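Local structure of mitogen-activated protein kinase, putative (Map kinase-like protein) (Leishmania major, 3PG1) at residues V156-H161 / K213-W218; L294-K299 / H317-S322. The protein probably transfers phosphate from ATP to serine or threonine residues of protein substrates. All blocks are in the same frame, centred on the assembly; numbering follows the deposited sequence.

Interaction 1 (V156-H161 / K213-W218); sequences VHRDLH and KLVDMW
Asp-216, near the start of helix 214-229, turns its carboxylate end-on to the backbone of His-157 and Arg-158, which belong to the His-Arg-Asp (HRD) motif of the protein kinase catalytic loop. It corresponds to the characteristic aspartate near the start of helix αF in the protein kinase fold. Its CG stands anti to the carbonyl carbon (chi1 -66°), and both oxygens offer their syn lone pairs: OD1 accepts from His-157 N at 2.8 Å, and OD2 accepts from Arg-158 N nearly straight, at 164°. Two successive peptide N-H groups thus fix the rotation of the carboxylate, while His-151 NE2 from helix 133-152 gives OD1 a further bond. The His-157 ring leads away from the helix; its NE2 reaches Cys-176 O, and its ND1 accepts from Asp-159 N, which comes in somewhat tilted from the ring plane. The chain turns at Arg-158, whose phi is positive (78°). Beside the carboxylate, Val-156 crosses Val-215 at about a right angle, CG1 to CG2 3.9 Å, and its other methyl, CG2, lies 3.7 Å from Lys-213 CA. Farther along the loop, a water accepts from Leu-160 N and donates to Asp-216 OD2, 2.8 Å from that oxygen.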
loop_
_atom_site.group_PDB
_atom_site.type_symbol
_atom_site.label_atom_id
_atom_site.label_comp_id
_atom_site.label_asym_id
_atom_site.label_seq_id
_atom_site.Cartn_x
_atom_site.Cartn_y
_atom_site.Cartn_z
ATOM N N VAL A 156 -3.831 0.515 8.623
ATOM C CA VAL A 156 -3.152 -0.715 8.233
ATOM C C VAL A 156 -3.135 -0.745 6.712
ATOM O O VAL A 156 -4.191 -0.521 6.087
ATOM C CB VAL A 156 -3.885 -1.950 8.836
ATOM C CG1 VAL A 156 -3.204 -3.256 8.392
ATOM C CG2 VAL A 156 -3.905 -1.849 10.382
ATOM N N HIS A 157 -1.947 -1.000 6.100
ATOM C CA HIS A 157 -1.877 -1.031 4.627
ATOM C C HIS A 157 -2.686 -2.203 4.138
ATOM O O HIS A 157 -3.644 -2.028 3.383
ATOM C CB HIS A 157 -0.403 -1.102 4.095
ATOM C CG HIS A 157 -0.295 -0.869 2.621
ATOM N ND1 HIS A 157 -0.997 -1.643 1.708
ATOM C CD2 HIS A 157 0.385 0.092 1.943
ATOM C CE1 HIS A 157 -0.738 -1.125 0.518
ATOM N NE2 HIS A 157 0.087 -0.076 0.613
ATOM N N ARG A 158 -2.323 -3.395 4.582
ATOM C CA ARG A 158 -2.988 -4.656 4.262
ATOM C C ARG A 158 -2.671 -5.250 2.892
ATOM O O ARG A 158 -2.947 -6.437 2.656
ATOM C CB ARG A 158 -4.506 -4.581 4.543
ATOM C CG ARG A 158 -5.123 -5.940 4.872
ATOM C CD ARG A 158 -6.635 -5.805 4.826
ATOM N NE ARG A 158 -7.273 -7.053 4.413
ATOM C CZ ARG A 158 -8.587 -7.247 4.372
ATOM N NH1 ARG A 158 -9.422 -6.270 4.716
ATOM N NH2 ARG A 158 -9.077 -8.420 3.998
ATOM N N ASP A 159 -2.053 -4.469 1.987
ATOM C CA ASP A 159 -1.694 -5.082 0.704
ATOM C C ASP A 159 -0.334 -4.541 0.222
ATOM O O ASP A 159 -0.203 -4.100 -0.932
ATOM C CB ASP A 159 -2.811 -4.865 -0.343
ATOM C CG ASP A 159 -2.617 -5.695 -1.627
ATOM O OD1 ASP A 159 -1.961 -6.782 -1.558
ATOM O OD2 ASP A 159 -3.033 -5.224 -2.702
ATOM N N LEU A 160 0.655 -4.541 1.115
ATOM C CA LEU A 160 1.977 -4.029 0.775
ATOM C C LEU A 160 2.685 -5.045 -0.102
ATOM O O LEU A 160 2.758 -6.202 0.257
ATOM C CB LEU A 160 2.823 -3.723 2.029
ATOM C CG LEU A 160 4.225 -3.124 1.760
ATOM C CD1 LEU A 160 4.128 -1.617 1.383
ATOM C CD2 LEU A 160 5.147 -3.311 2.962
ATOM N N HIS A 161 3.224 -4.602 -1.228
ATOM C CA HIS A 161 3.977 -5.459 -2.144
ATOM C C HIS A 161 4.916 -4.555 -2.972
ATOM O O HIS A 161 4.724 -3.340 -2.940
ATOM C CB HIS A 161 3.029 -6.358 -2.982
ATOM C CG HIS A 161 2.179 -5.631 -3.985
ATOM N ND1 HIS A 161 0.822 -5.415 -3.769
ATOM C CD2 HIS A 161 2.504 -5.135 -5.195
ATOM C CE1 HIS A 161 0.382 -4.766 -4.834
ATOM N NE2 HIS A 161 1.353 -4.571 -5.717
ATOM N N LYS A 213 -2.179 -4.399 12.400
ATOM C CA LYS A 213 -1.069 -3.752 11.674
ATOM C C LYS A 213 0.120 -4.716 11.476
ATOM O O LYS A 213 0.909 -4.522 10.547
ATOM C CB LYS A 213 -0.617 -2.478 12.431
ATOM C CG LYS A 213 -0.116 -2.754 13.837
ATOM C CD LYS A 213 0.079 -1.383 14.534
ATOM C CE LYS A 213 0.434 -1.511 15.985
ATOM N NZ LYS A 213 0.377 -0.183 16.653
ATOM N N LEU A 214 0.216 -5.788 12.320
ATOM C CA LEU A 214 1.273 -6.796 12.095
ATOM C C LEU A 214 1.243 -7.531 10.771
ATOM O O LEU A 214 2.291 -8.016 10.311
ATOM C CB LEU A 214 1.346 -7.782 13.258
ATOM C CG LEU A 214 1.998 -7.030 14.434
ATOM C CD1 LEU A 214 1.544 -7.549 15.694
ATOM C CD2 LEU A 214 3.529 -6.937 14.230
ATOM N N VAL A 215 0.090 -7.512 10.082
ATOM C CA VAL A 215 0.084 -8.115 8.727
ATOM C C VAL A 215 1.107 -7.392 7.803
ATOM O O VAL A 215 1.706 -8.010 6.906
ATOM C CB VAL A 215 -1.322 -8.192 8.070
ATOM C CG1 VAL A 215 -2.294 -8.999 8.939
ATOM C CG2 VAL A 215 -1.871 -6.811 7.687
ATOM N N ASP A 216 1.269 -6.064 8.008
ATOM C CA ASP A 216 2.195 -5.282 7.183
ATOM C C ASP A 216 3.643 -5.653 7.413
ATOM O O ASP A 216 4.446 -5.527 6.478
ATOM C CB ASP A 216 2.011 -3.757 7.371
ATOM C CG ASP A 216 0.664 -3.254 6.881
ATOM O OD1 ASP A 216 0.238 -2.171 7.338
ATOM O OD2 ASP A 216 0.042 -3.941 6.022
ATOM N N MET A 217 3.979 -6.073 8.649
ATOM C CA MET A 217 5.335 -6.481 9.018
ATOM C C MET A 217 5.704 -7.770 8.276
ATOM O O MET A 217 6.853 -7.934 7.867
ATOM C CB MET A 217 5.480 -6.620 10.554
ATOM C CG MET A 217 5.602 -5.279 11.272
ATOM S SD MET A 217 6.824 -4.160 10.532
ATOM C CE MET A 217 8.333 -5.023 10.939
ATOM N N TRP A 218 4.718 -8.665 8.077
ATOM C CA TRP A 218 4.907 -9.907 7.318
ATOM C C TRP A 218 5.211 -9.549 5.860
ATOM O O TRP A 218 6.158 -10.085 5.295
ATOM C CB TRP A 218 3.653 -10.813 7.356
ATOM C CG TRP A 218 3.874 -12.061 6.521
ATOM C CD1 TRP A 218 3.634 -12.220 5.186
ATOM C CD2 TRP A 218 4.395 -13.306 6.986
ATOM N NE1 TRP A 218 3.959 -13.500 4.797
ATOM C CE2 TRP A 218 4.411 -14.195 5.885
ATOM C CE3 TRP A 218 4.823 -13.774 8.242
ATOM C CZ2 TRP A 218 4.909 -15.501 5.985
ATOM C CZ3 TRP A 218 5.229 -15.091 8.363
ATOM C CH2 TRP A 218 5.328 -15.928 7.231
HETATM O O HOH W 1 0.421 -5.650 3.792
#

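Interaction 2 (L294-K299 / H317-S322); sequences LDLIAK and HPYFES
Asp-295 and His-317 make the polar part of this contact, a His-carboxylate hydrogen bond in which NE2 donates to OD2 over 2.7 Å at an angle of 163°. The oxygen lies close to the imidazole plane, although the carboxylate and ring planes are turned 33° apart. The bond takes the anti lone pair of OD2, while the syn lone pair receives Lys-299 NZ, one helical turn further on, in a salt bridge of 2.7 Å between NZ and OD2. One oxygen is therefore gripped by two donors. At the other end of the ring, His-317 ND1 accepts from Tyr-319 N, 3.0 Å away and near the ring plane, which ties the ring to the 3-10 segment 318-320 and is consistent with a neutral imidazole protonated at NE2. Together the bonds at ND1 and NE2 set the ring's rotation.

In the fold, the contact joins helix 291-300 of the kinase C-lobe to the His-Pro-Tyr-Phe segment that follows helix 311-315, a sequence of the His-Pro-aromatic kind found at this point in many protein kinases.

The apolar part belongs to Leu-296. Its CB sits over the centre of one face of the His-317 ring in a CH-pi contact, 3.8 Å from the centroid, while Pro-318 CD, of the next residue, lies over the opposite face toward its rim. With CG anti to the backbone N (chi1 173°), the leucine carries its CD2 methyl onward to the aromatic pair, 3.6 Å from Tyr-319 CD2 and 3.6 Å from Phe-320 CE1. Phe-320 in turn meets Tyr-141 of helix 133-152.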
loop_
_atom_site.group_PDB
_atom_site.type_symbol
_atom_site.label_atom_id
_atom_site.label_comp_id
_atom_site.label_asym_id
_atom_site.label_seq_id
_atom_site.Cartn_x
_atom_site.Cartn_y
_atom_site.Cartn_z
ATOM N N LEU A 294 19.562 -11.536 8.317
ATOM C CA LEU A 294 18.762 -12.758 8.462
ATOM C C LEU A 294 17.957 -12.771 9.750
ATOM O O LEU A 294 16.837 -13.258 9.742
ATOM C CB LEU A 294 19.623 -14.025 8.425
ATOM C CG LEU A 294 20.083 -14.483 7.062
ATOM C CD1 LEU A 294 21.115 -15.604 7.219
ATOM C CD2 LEU A 294 18.894 -14.918 6.199
ATOM N N ASP A 295 18.583 -12.326 10.848
ATOM C CA ASP A 295 17.994 -12.226 12.170
ATOM C C ASP A 295 16.743 -11.340 12.095
ATOM O O ASP A 295 15.694 -11.730 12.593
ATOM C CB ASP A 295 19.004 -11.661 13.175
ATOM C CG ASP A 295 18.416 -11.615 14.570
ATOM O OD1 ASP A 295 18.270 -12.699 15.187
ATOM O OD2 ASP A 295 17.962 -10.525 14.987
ATOM N N LEU A 296 16.834 -10.181 11.418
ATOM C CA LEU A 296 15.653 -9.329 11.279
ATOM C C LEU A 296 14.571 -9.980 10.389
ATOM O O LEU A 296 13.405 -10.029 10.778
ATOM C CB LEU A 296 16.045 -7.937 10.742
ATOM C CG LEU A 296 14.851 -7.014 10.385
ATOM C CD1 LEU A 296 13.926 -6.759 11.658
ATOM C CD2 LEU A 296 15.376 -5.671 9.790
ATOM N N ILE A 297 14.952 -10.520 9.228
ATOM C CA ILE A 297 13.976 -11.197 8.345
ATOM C C ILE A 297 13.225 -12.269 9.116
ATOM O O ILE A 297 12.007 -12.351 9.004
ATOM C CB ILE A 297 14.681 -11.829 7.101
ATOM C CG1 ILE A 297 15.180 -10.744 6.161
ATOM C CG2 ILE A 297 13.734 -12.824 6.354
ATOM C CD1 ILE A 297 16.212 -11.270 5.084
ATOM N N ALA A 298 13.942 -13.105 9.878
ATOM C CA ALA A 298 13.293 -14.216 10.648
ATOM C C ALA A 298 12.286 -13.642 11.675
ATOM O O ALA A 298 11.229 -14.217 11.897
ATOM C CB ALA A 298 14.369 -15.028 11.379
ATOM N N LYS A 299 12.605 -12.497 12.263
ATOM C CA LYS A 299 11.679 -11.835 13.219
ATOM C C LYS A 299 10.465 -11.211 12.584
ATOM O O LYS A 299 9.405 -11.175 13.194
ATOM C CB LYS A 299 12.434 -10.855 14.081
ATOM C CG LYS A 299 13.363 -11.622 15.053
ATOM C CD LYS A 299 14.429 -10.729 15.685
ATOM C CE LYS A 299 15.268 -11.622 16.610
ATOM N NZ LYS A 299 16.451 -10.884 17.173
ATOM N N HIS A 317 16.308 -2.309 15.339
ATOM C CA HIS A 317 17.105 -3.496 15.191
ATOM C C HIS A 317 18.513 -3.094 14.720
ATOM O O HIS A 317 18.627 -2.164 13.926
ATOM C CB HIS A 317 16.417 -4.479 14.191
ATOM C CG HIS A 317 17.069 -5.836 14.100
ATOM N ND1 HIS A 317 18.270 -6.026 13.414
ATOM C CD2 HIS A 317 16.677 -7.022 14.622
ATOM C CE1 HIS A 317 18.541 -7.318 13.509
ATOM N NE2 HIS A 317 17.604 -7.960 14.211
ATOM N N PRO A 318 19.577 -3.773 15.215
ATOM C CA PRO A 318 20.950 -3.428 14.775
ATOM C C PRO A 318 21.177 -3.426 13.257
ATOM O O PRO A 318 22.069 -2.729 12.801
ATOM C CB PRO A 318 21.848 -4.480 15.456
ATOM C CG PRO A 318 21.009 -5.098 16.514
ATOM C CD PRO A 318 19.560 -4.867 16.214
ATOM N N TYR A 319 20.320 -4.100 12.475
ATOM C CA TYR A 319 20.372 -4.067 11.009
ATOM C C TYR A 319 20.367 -2.623 10.462
ATOM O O TYR A 319 21.029 -2.339 9.466
ATOM C CB TYR A 319 19.200 -4.871 10.412
ATOM C CG TYR A 319 19.144 -4.827 8.895
ATOM C CD1 TYR A 319 20.125 -5.461 8.119
ATOM C CD2 TYR A 319 18.171 -4.077 8.233
ATOM C CE1 TYR A 319 20.121 -5.365 6.731
ATOM C CE2 TYR A 319 18.114 -4.034 6.838
ATOM C CZ TYR A 319 19.101 -4.671 6.093
ATOM O OH TYR A 319 19.043 -4.658 4.725
ATOM N N PHE A 320 19.611 -1.722 11.116
ATOM C CA PHE A 320 19.520 -0.307 10.701
ATOM C C PHE A 320 20.409 0.600 11.490
ATOM O O PHE A 320 20.291 1.809 11.331
ATOM C CB PHE A 320 18.063 0.203 10.855
ATOM C CG PHE A 320 17.124 -0.534 9.943
ATOM C CD1 PHE A 320 16.141 -1.369 10.463
ATOM C CD2 PHE A 320 17.255 -0.434 8.557
ATOM C CE1 PHE A 320 15.266 -2.050 9.618
ATOM C CE2 PHE A 320 16.365 -1.088 7.708
ATOM C CZ PHE A 320 15.377 -1.908 8.241
ATOM N N GLU A 321 21.310 0.056 12.322
ATOM C CA GLU A 321 22.185 0.886 13.185
ATOM C C GLU A 321 22.825 2.088 12.513
ATOM O O GLU A 321 22.774 3.186 13.076
ATOM C CB GLU A 321 23.264 0.058 13.906
ATOM C CG GLU A 321 23.843 0.780 15.118
ATOM C CD GLU A 321 24.658 -0.109 16.043
ATOM O OE1 GLU A 321 24.072 -1.004 16.705
ATOM O OE2 GLU A 321 25.893 0.092 16.099
ATOM N N SER A 322 23.396 1.903 11.320
ATOM C CA SER A 322 24.088 2.994 10.592
ATOM C C SER A 322 23.140 4.078 10.028
ATOM O O SER A 322 23.609 5.130 9.604
ATOM C CB SER A 322 24.961 2.430 9.464
ATOM O OG SER A 322 24.145 1.831 8.463
#

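In the fold
Interaction 1 closes before interaction 2 opens, so the two follow one another along the chain; their centres lie 18 Å apart and their nearest atoms about 6 Å, without touching. Both lie in the kinase C-lobe and touch two common helices. Helix 214-229 supplies one side of interaction 1 near its start, and further along it Met-224 touches Ile-297 and Tyr-319. Helix 133-152 likewise meets both: Leu-147 and His-151 face interaction 1, whereas Ile-136 and Met-140 face interaction 2. In this protein the first contact ties the catalytic loop to helix 214-229, and the second packs segment 317-322 against helix 291-300 beside the same helices.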